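Local structure of formyltransferase PseJ (Anoxybacillus kamchatkensis G10, 6CI2) at residues V110-T115 with I133-M138. The protein belongs to the formyltransferase family and is built around a mixed beta-sheet flanked by helices. Residues are numbered along the deposited sequence; the frame is centred on the assembly and turned at random.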
loop_
_atom_site.group_PDB
_atom_site.type_symbol
_atom_site.label_atom_id
_atom_site.label_comp_id
_atom_site.label_asym_id
_atom_site.label_seq_id
_atom_site.Cartn_x
_atom_site.Cartn_y
_atom_site.Cartn_z
ATOM N N VAL A 110 -6.681 -9.472 -0.889
ATOM C CA VAL A 110 -7.207 -9.702 0.462
ATOM C C VAL A 110 -7.163 -8.350 1.159
ATOM O O VAL A 110 -6.282 -7.559 0.880
ATOM C CB VAL A 110 -6.380 -10.761 1.237
ATOM C CG1 VAL A 110 -4.833 -10.373 1.306
ATOM C CG2 VAL A 110 -6.960 -10.968 2.671
ATOM N N GLN A 111 -8.086 -8.113 2.127
ATOM C CA GLN A 111 -8.012 -6.884 2.930
ATOM C C GLN A 111 -8.318 -7.242 4.373
ATOM O O GLN A 111 -8.859 -8.296 4.661
ATOM C CB GLN A 111 -9.055 -5.820 2.555
ATOM C CG GLN A 111 -9.666 -5.969 1.249
ATOM C CD GLN A 111 -10.587 -4.827 0.899
ATOM O OE1 GLN A 111 -10.143 -3.654 0.781
ATOM N NE2 GLN A 111 -11.856 -5.165 0.668
ATOM N N ARG A 112 -8.043 -6.321 5.271
ATOM C CA ARG A 112 -8.280 -6.553 6.688
ATOM C C ARG A 112 -8.666 -5.230 7.306
ATOM O O ARG A 112 -7.987 -4.212 7.085
ATOM C CB ARG A 112 -7.022 -7.182 7.336
ATOM C CG ARG A 112 -7.167 -7.594 8.762
ATOM C CD ARG A 112 -6.088 -8.687 9.146
ATOM N NE ARG A 112 -6.367 -10.008 8.544
ATOM C CZ ARG A 112 -5.468 -11.022 8.528
ATOM N NH1 ARG A 112 -4.249 -10.850 9.067
ATOM N NH2 ARG A 112 -5.766 -12.195 7.969
ATOM N N GLU A 113 -9.722 -5.250 8.109
ATOM C CA GLU A 113 -10.135 -4.046 8.816
ATOM C C GLU A 113 -9.259 -3.838 10.043
ATOM O O GLU A 113 -8.808 -4.794 10.658
ATOM C CB GLU A 113 -11.627 -4.154 9.210
ATOM C CG GLU A 113 -12.131 -2.906 9.948
ATOM C CD GLU A 113 -13.648 -3.010 10.395
ATOM O OE1 GLU A 113 -14.428 -2.060 10.175
ATOM O OE2 GLU A 113 -14.020 -4.037 10.994
ATOM N N VAL A 114 -8.951 -2.582 10.379
ATOM C CA VAL A 114 -8.082 -2.294 11.515
ATOM C C VAL A 114 -8.837 -1.395 12.455
ATOM O O VAL A 114 -9.355 -0.358 12.034
ATOM C CB VAL A 114 -6.766 -1.637 11.063
ATOM C CG1 VAL A 114 -5.973 -1.122 12.214
ATOM C CG2 VAL A 114 -5.987 -2.698 10.320
ATOM N N THR A 115 -8.899 -1.781 13.719
ATOM C CA THR A 115 -9.678 -0.934 14.629
ATOM C C THR A 115 -8.793 0.165 15.237
ATOM O O THR A 115 -7.565 0.163 15.099
ATOM C CB THR A 115 -10.328 -1.792 15.737
ATOM O OG1 THR A 115 -9.307 -2.315 16.570
ATOM C CG2 THR A 115 -11.019 -2.970 15.156
ATOM N N ILE A 133 -0.593 -4.878 7.800
ATOM C CA ILE A 133 -0.324 -5.232 6.385
ATOM C C ILE A 133 0.896 -6.137 6.261
ATOM O O ILE A 133 0.963 -7.016 5.366
ATOM C CB ILE A 133 -0.184 -3.989 5.500
ATOM C CG1 ILE A 133 -0.375 -4.399 3.987
ATOM C CG2 ILE A 133 1.112 -3.161 5.777
ATOM C CD1 ILE A 133 -0.562 -3.188 3.082
ATOM N N GLU A 134 1.905 -5.933 7.116
ATOM C CA GLU A 134 3.084 -6.774 6.970
ATOM C C GLU A 134 2.773 -8.227 7.366
ATOM O O GLU A 134 3.248 -9.163 6.717
ATOM C CB GLU A 134 4.241 -6.192 7.780
ATOM C CG GLU A 134 4.572 -4.818 7.236
ATOM C CD GLU A 134 5.756 -4.097 7.902
ATOM O OE1 GLU A 134 6.195 -4.535 8.956
ATOM O OE2 GLU A 134 6.187 -3.028 7.394
ATOM N N LYS A 135 1.982 -8.433 8.417
ATOM C CA LYS A 135 1.544 -9.781 8.788
ATOM C C LYS A 135 0.652 -10.379 7.717
ATOM O O LYS A 135 0.779 -11.569 7.351
ATOM C CB LYS A 135 0.800 -9.729 10.148
ATOM C CG LYS A 135 0.338 -11.163 10.544
ATOM C CD LYS A 135 -0.231 -11.305 11.978
ATOM C CE LYS A 135 -0.923 -12.705 12.225
ATOM N NZ LYS A 135 -2.444 -12.542 12.282
ATOM N N LEU A 136 -0.265 -9.574 7.204
ATOM C CA LEU A 136 -1.179 -10.043 6.170
ATOM C C LEU A 136 -0.392 -10.499 4.951
ATOM O O LEU A 136 -0.659 -11.573 4.381
ATOM C CB LEU A 136 -2.161 -8.923 5.809
ATOM C CG LEU A 136 -3.251 -9.228 4.768
ATOM C CD1 LEU A 136 -4.164 -10.363 5.333
ATOM C CD2 LEU A 136 -4.079 -8.026 4.407
ATOM N N PHE A 137 0.629 -9.728 4.582
ATOM C CA PHE A 137 1.435 -10.125 3.424
ATOM C C PHE A 137 2.170 -11.445 3.682
ATOM O O PHE A 137 2.202 -12.330 2.816
ATOM C CB PHE A 137 2.438 -9.028 3.092
ATOM C CG PHE A 137 3.422 -9.445 2.018
ATOM C CD1 PHE A 137 2.995 -9.498 0.700
ATOM C CD2 PHE A 137 4.697 -9.890 2.354
ATOM C CE1 PHE A 137 3.860 -9.935 -0.306
ATOM C CE2 PHE A 137 5.587 -10.329 1.342
ATOM C CZ PHE A 137 5.170 -10.316 0.023
ATOM N N MET A 138 2.722 -11.630 4.897
ATOM C CA MET A 138 3.380 -12.900 5.164
ATOM C C MET A 138 2.379 -14.054 5.108
ATOM O O MET A 138 2.742 -15.155 4.709
ATOM C CB MET A 138 4.089 -12.886 6.517
ATOM C CG MET A 138 5.257 -11.847 6.532
ATOM S SD MET A 138 6.128 -11.856 8.096
ATOM C CE MET A 138 7.016 -13.358 7.980
#
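Leu136 packs against both Val110 and Arg112, two residues whose side chains leave the same side of strand 108-113. Its two methyls divide the work. CD1 lies over the centre of one face of the Arg112 guanidinium, 3.5 Å from CZ. The same methyl also meets Val110 CG2 at 3.9 Å. Its other methyl, CD2, packs on Val110 CG1 at 4.0 Å. The branched ends of Leu136 and Val110 meet head-on, while the arginine chain runs alongside the leucine in the reverse sense.

Leu136 CG stands anti to the backbone N (chi1 -178°), which helps carry both methyls out to the strand. The Arg112 chain leaves its backbone extended and then bends at chi3 (-72°). This turn lays the flat guanidinium across the leucine methyl. The contact there is van der Waals packing of a methyl on the flat of a charged group.

Lys135, one residue before Leu136, brings its ammonium close to the same group. Lys135 NZ is 4.1 Å from Arg112 NH1, approaching obliquely. Glu139, one turn further along the helix, forms salt bridges to both through OE1. The two cationic groups gather round this one carboxylate oxygen, whose negative charge probably helps to hold them side by side.

The contact joins the edge strand of the six-stranded mixed sheet to helix 122-145, which follows it in the chain and packs on one face of the sheet. Strand and helix segments run roughly antiparallel, at 144°. Leu136 also touches Val94 and Ile96 of the neighbouring strand 93-98, and Val110 touches Ile96. Farther round the helix, Phe137 packs on Leu13 and Leu17 of helix 11-18.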